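Local atomic coordinates of ankyrin repeat domain-containing protein EMB506, chloroplastic (Arabidopsis thaliana, PDB entry 6JD6), a protein that takes part in the first differentiation of proplastids during embryo development and is needed for correct cotyledon and leaf margin formation. Residues Ala148-Ala152 against Ile161-Leu165; Thr227-Leu231 against Leu266-Pro271. All blocks are in the same frame, centred on the assembly; numbering follows the deposited sequence.

In the fold
Both contacts belong to the ankyrin solenoid, but they sit at different levels of it. Interaction 1 is the inside of one repeat, the second, where helices 148-154 and 158-166 form the antiparallel pair; all six touching residues are buried, near the centre of the chain. Interaction 2 lies between repeats: helix 224-232 of the fourth repeat meets helix 260-269 and the residues just after it, at the C-terminal end of the stack. No element is shared, and the centres of interactions 1 and 2 are about 27 Å apart. Interaction 1 is wholly buried aliphatic packing, whereas interaction 2 adds a lysine chain, a thioether and a proline at a margin where Lys-228 and Pro-271 are exposed and Met-270 is partly covered.

Interaction 1 (Ala148-Ala152 against Ile161-Leu165); sequences ALHKA and ISHLL. With SO4 (sulfate ion), chain I.
Leu-164 reaches across from helix 158-166 and sets its CD1 methyl against the backbone of helix 148-154, 3.8 Å from Leu-149 CA, with Ala-148 and Ala-152 CB close by. The two alanines keep that surface low enough for the methyl to settle on the main chain. Beside it Leu-149 answers in the other direction: with CG anti to the backbone N (chi1 180°), its two methyls divide their partners. CD1 meets Ile-161 CG2 at 4.1 Å, CD2 meets Leu-165 CD2 at 3.9 Å, and the leucine crosses both side chains at about a right angle. Ile-161 also spreads two branches, CG2 to Leu-149 and CG1 to Ala-152 CB, while its CD1 lies 3.5 Å from the Ala-152 carbonyl O. Cutting Ile-161 back to an alanine would probably leave Leu-149 CD1 and Ala-152 CB facing a gap between the helices. This is the helix-turn-helix of the second ankyrin repeat, its short segments antiparallel at 160° with axes 9.8 Å apart. Leu-165 continues onto Leu-196 and Leu-197 of the next repeat. On another side of helix 158-166, His-163 NE2 is hydrogen-bonded to Asp-129 OD1, and ND1 donates a nearly straight bond (166°) to O4 of a sulfate, probably from the crystallisation liquor, that Arg-166 NE also binds. Between 148-152 and 161-165 the chemistry is aliphatic, so cohesion here probably rests on close fit and burial.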
loop_
_atom_site.group_PDB
_atom_site.type_symbol
_atom_site.label_atom_id
_atom_site.label_comp_id
_atom_site.label_asym_id
_atom_site.label_seq_id
_atom_site.Cartn_x
_atom_site.Cartn_y
_atom_site.Cartn_z
ATOM N N ALA A 148 6.749 -6.470 6.001
ATOM C CA ALA A 148 7.147 -5.218 5.377
ATOM C C ALA A 148 7.267 -5.367 3.860
ATOM O O ALA A 148 7.000 -4.422 3.118
ATOM C CB ALA A 148 8.457 -4.731 5.965
ATOM N N LEU A 149 7.677 -6.550 3.406
ATOM C CA LEU A 149 7.788 -6.815 1.972
ATOM C C LEU A 149 6.423 -6.723 1.282
ATOM O O LEU A 149 6.293 -6.065 0.252
ATOM C CB LEU A 149 8.429 -8.182 1.709
ATOM C CG LEU A 149 8.598 -8.576 0.239
ATOM C CD1 LEU A 149 9.512 -7.589 -0.483
ATOM C CD2 LEU A 149 9.132 -10.003 0.100
ATOM N N HIS A 150 5.420 -7.392 1.847
ATOM C CA HIS A 150 4.053 -7.310 1.332
ATOM C C HIS A 150 3.629 -5.853 1.175
ATOM O O HIS A 150 3.143 -5.446 0.121
ATOM C CB HIS A 150 3.064 -7.984 2.284
ATOM C CG HIS A 150 3.071 -9.481 2.230
ATOM N ND1 HIS A 150 3.515 -10.260 3.275
ATOM C CD2 HIS A 150 2.647 -10.343 1.273
ATOM C CE1 HIS A 150 3.382 -11.536 2.960
ATOM N NE2 HIS A 150 2.855 -11.614 1.750
ATOM N N LYS A 151 3.822 -5.073 2.235
ATOM C CA LYS A 151 3.387 -3.680 2.250
ATOM C C LYS A 151 4.155 -2.814 1.269
ATOM O O LYS A 151 3.571 -1.961 0.595
ATOM C CB LYS A 151 3.499 -3.089 3.652
ATOM C CG LYS A 151 2.180 -3.016 4.355
ATOM C CD LYS A 151 1.189 -2.178 3.570
ATOM C CE LYS A 151 -0.217 -2.472 4.039
ATOM N NZ LYS A 151 -0.311 -2.305 5.511
ATOM N N ALA A 152 5.462 -3.034 1.200
ATOM C CA ALA A 152 6.313 -2.291 0.280
ATOM C C ALA A 152 5.879 -2.520 -1.163
ATOM O O ALA A 152 5.987 -1.629 -2.009
ATOM C CB ALA A 152 7.768 -2.697 0.466
ATOM N N ILE A 161 11.631 -2.506 -1.927
ATOM C CA ILE A 161 11.382 -3.910 -2.241
ATOM C C ILE A 161 12.678 -4.672 -2.513
ATOM O O ILE A 161 12.948 -5.693 -1.880
ATOM C CB ILE A 161 10.443 -4.047 -3.454
ATOM C CG1 ILE A 161 9.043 -3.553 -3.086
ATOM C CG2 ILE A 161 10.404 -5.495 -3.943
ATOM C CD1 ILE A 161 8.186 -3.176 -4.283
ATOM N N SER A 162 13.487 -4.164 -3.436
ATOM C CA SER A 162 14.726 -4.837 -3.803
ATOM C C SER A 162 15.722 -4.872 -2.642
ATOM O O SER A 162 16.487 -5.826 -2.506
ATOM C CB SER A 162 15.358 -4.185 -5.034
ATOM O OG SER A 162 15.777 -2.864 -4.752
ATOM N N HIS A 163 15.709 -3.833 -1.810
ATOM C CA HIS A 163 16.563 -3.796 -0.627
ATOM C C HIS A 163 16.202 -4.918 0.341
ATOM O O HIS A 163 17.075 -5.638 0.819
ATOM C CB HIS A 163 16.452 -2.445 0.089
ATOM C CG HIS A 163 17.220 -2.383 1.373
ATOM N ND1 HIS A 163 18.564 -2.084 1.424
ATOM C CD2 HIS A 163 16.836 -2.601 2.654
ATOM C CE1 HIS A 163 18.975 -2.112 2.679
ATOM N NE2 HIS A 163 17.945 -2.424 3.447
ATOM N N LEU A 164 14.910 -5.052 0.627
ATOM C CA LEU A 164 14.406 -6.093 1.519
ATOM C C LEU A 164 14.762 -7.492 1.027
ATOM O O LEU A 164 15.180 -8.344 1.809
ATOM C CB LEU A 164 12.887 -5.974 1.676
ATOM C CG LEU A 164 12.374 -4.821 2.540
ATOM C CD1 LEU A 164 10.859 -4.705 2.437
ATOM C CD2 LEU A 164 12.799 -5.022 3.983
ATOM N N LEU A 165 14.595 -7.724 -0.272
ATOM C CA LEU A 165 14.920 -9.017 -0.869
ATOM C C LEU A 165 16.405 -9.328 -0.751
ATOM O O LEU A 165 16.785 -10.463 -0.466
ATOM C CB LEU A 165 14.480 -9.069 -2.334
ATOM C CG LEU A 165 12.965 -9.110 -2.553
ATOM C CD1 LEU A 165 12.613 -8.972 -4.026
ATOM C CD2 LEU A 165 12.386 -10.394 -1.988
HETATM S S SO4 I . 21.652 -2.171 -0.186
HETATM O O1 SO4 I . 22.735 -2.057 -1.160
HETATM O O2 SO4 I . 21.176 -3.551 -0.146
HETATM O O3 SO4 I . 22.148 -1.787 1.133
HETATM O O4 SO4 I . 20.554 -1.289 -0.571
#

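Interaction 2 (Thr227-Leu231 against Leu266-Pro271); sequences TKILL and LLKIMP
Leu-231 points from helix 224-232 into the groove beside the end of helix 260-269, joining the fourth and fifth repeats of the ankyrin stack. Its CB lies 4.0 Å from Met-270 CB. From there CG stands anti to the carbonyl carbon (chi1 -69°), and CD1 enters the partner segment, 3.6 Å from Leu-266 O, against Met-270 CB and near Leu-267 CD2. The other methyl, CD2, turns toward Met-270 O at 4.2 Å. Leu-231 and Met-270 cross at about a right angle, the leucine lodged between the last helical turn and the residues that leave it. Leu-266 O also accepts the backbone N-H of Met-270, so the carbonyl that CD1 touches is already engaged within its own segment. One turn earlier on helix 224-232, Thr-227 CG2 comes only within 4.4 Å of Leu-266 CD1; its hydroxyl is bonded to Asn-223 O. Lys-228 covers the outer side with an extended chain: CB approaches Leu-266 CD2, and CE is modelled 3.6 Å from Met-270 CE. Leu-267 carries the packing inward to Ala-247 and Ala-251 of helix 247-252, whereas Lys-237 NZ bonds the carbonyls of Leu-267 and Met-270. Met-270 and Pro-271 are poorly ordered, so this margin is less sharply defined than the leucines behind it. Pro-271, modelled after a cis peptide bond, places CB 3.7 Å from Leu-231 O.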
loop_
_atom_site.group_PDB
_atom_site.type_symbol
_atom_site.label_atom_id
_atom_site.label_comp_id
_atom_site.label_asym_id
_atom_site.label_seq_id
_atom_site.Cartn_x
_atom_site.Cartn_y
_atom_site.Cartn_z
ATOM N N THR A 227 0.860 -10.253 -18.096
ATOM C CA THR A 227 0.220 -11.518 -18.458
ATOM C C THR A 227 1.189 -12.384 -19.263
ATOM O O THR A 227 1.370 -13.571 -18.973
ATOM C CB THR A 227 -1.077 -11.296 -19.269
ATOM O OG1 THR A 227 -2.051 -10.629 -18.453
ATOM C CG2 THR A 227 -1.658 -12.630 -19.748
ATOM N N LYS A 228 1.829 -11.778 -20.258
ATOM C CA LYS A 228 2.765 -12.496 -21.118
ATOM C C LYS A 228 3.975 -13.019 -20.354
ATOM O O LYS A 228 4.401 -14.157 -20.552
ATOM C CB LYS A 228 3.236 -11.612 -22.276
ATOM C CG LYS A 228 4.289 -12.277 -23.152
ATOM C CD LYS A 228 4.548 -11.498 -24.433
ATOM C CE LYS A 228 5.510 -12.253 -25.339
ATOM N NZ LYS A 228 5.651 -11.612 -26.680
ATOM N N ILE A 229 4.533 -12.191 -19.480
ATOM C CA ILE A 229 5.742 -12.595 -18.776
ATOM C C ILE A 229 5.475 -13.693 -17.739
ATOM O O ILE A 229 6.340 -14.529 -17.483
ATOM C CB ILE A 229 6.507 -11.390 -18.177
ATOM C CG1 ILE A 229 8.004 -11.693 -18.134
ATOM C CG2 ILE A 229 5.973 -11.014 -16.810
ATOM C CD1 ILE A 229 8.837 -10.531 -17.678
ATOM N N LEU A 230 4.274 -13.706 -17.164
ATOM C CA LEU A 230 3.880 -14.796 -16.277
ATOM C C LEU A 230 3.808 -16.116 -17.048
ATOM O O LEU A 230 4.310 -17.139 -16.587
ATOM C CB LEU A 230 2.538 -14.491 -15.604
ATOM C CG LEU A 230 2.579 -13.471 -14.460
ATOM C CD1 LEU A 230 1.167 -13.059 -14.029
ATOM C CD2 LEU A 230 3.361 -14.037 -13.284
ATOM N N LEU A 231 3.189 -16.081 -18.227
ATOM C CA LEU A 231 3.058 -17.269 -19.071
ATOM C C LEU A 231 4.418 -17.785 -19.549
ATOM O O LEU A 231 4.630 -18.992 -19.676
ATOM C CB LEU A 231 2.160 -16.969 -20.276
ATOM C CG LEU A 231 0.673 -16.742 -19.982
ATOM C CD1 LEU A 231 -0.027 -16.126 -21.188
ATOM C CD2 LEU A 231 -0.001 -18.056 -19.588
ATOM N N LEU A 266 -3.067 -13.923 -26.185
ATOM C CA LEU A 266 -1.958 -14.340 -25.332
ATOM C C LEU A 266 -2.253 -15.651 -24.604
ATOM O O LEU A 266 -1.386 -16.515 -24.483
ATOM C CB LEU A 266 -1.635 -13.256 -24.301
ATOM C CG LEU A 266 -0.910 -12.006 -24.804
ATOM C CD1 LEU A 266 -0.776 -10.984 -23.686
ATOM C CD2 LEU A 266 0.455 -12.375 -25.366
ATOM N N LEU A 267 -3.483 -15.791 -24.120
ATOM C CA LEU A 267 -3.868 -16.951 -23.325
ATOM C C LEU A 267 -4.071 -18.201 -24.174
ATOM O O LEU A 267 -4.053 -19.313 -23.656
ATOM C CB LEU A 267 -5.135 -16.649 -22.520
ATOM C CG LEU A 267 -4.965 -15.655 -21.373
ATOM C CD1 LEU A 267 -6.317 -15.135 -20.903
ATOM C CD2 LEU A 267 -4.202 -16.299 -20.219
ATOM N N LYS A 268 -4.262 -18.017 -25.476
ATOM C CA LYS A 268 -4.483 -19.147 -26.374
ATOM C C LYS A 268 -3.200 -19.606 -27.058
ATOM O O LYS A 268 -3.131 -20.720 -27.572
ATOM C CB LYS A 268 -5.541 -18.802 -27.423
ATOM C CG LYS A 268 -6.962 -18.774 -26.880
ATOM C CD LYS A 268 -7.396 -20.156 -26.402
ATOM C CE LYS A 268 -8.861 -20.166 -25.987
ATOM N NZ LYS A 268 -9.321 -21.521 -25.545
ATOM N N ILE A 269 -2.186 -18.748 -27.055
ATOM C CA ILE A 269 -0.945 -19.032 -27.771
ATOM C C ILE A 269 0.255 -19.251 -26.842
ATOM O O ILE A 269 0.996 -20.219 -27.004
ATOM C CB ILE A 269 -0.633 -17.918 -28.785
ATOM C CG1 ILE A 269 -1.745 -17.845 -29.832
ATOM C CG2 ILE A 269 0.710 -18.159 -29.450
ATOM C CD1 ILE A 269 -1.592 -16.702 -30.811
ATOM N N MET A 270 0.441 -18.358 -25.872
ATOM C CA MET A 270 1.558 -18.462 -24.931
ATOM C C MET A 270 1.318 -19.543 -23.869
ATOM O O MET A 270 0.184 -19.735 -23.422
ATOM C CB MET A 270 1.824 -17.113 -24.250
ATOM C CG MET A 270 2.231 -15.996 -25.200
ATOM S SD MET A 270 3.766 -16.345 -26.083
ATOM C CE MET A 270 3.855 -14.931 -27.180
ATOM N N PRO A 271 2.387 -20.256 -23.467
ATOM C CA PRO A 271 3.754 -20.129 -23.991
ATOM C C PRO A 271 3.933 -20.860 -25.322
ATOM O O PRO A 271 3.068 -21.653 -25.700
ATOM C CB PRO A 271 4.601 -20.795 -22.906
ATOM C CG PRO A 271 3.701 -21.821 -22.327
ATOM C CD PRO A 271 2.320 -21.214 -22.349
#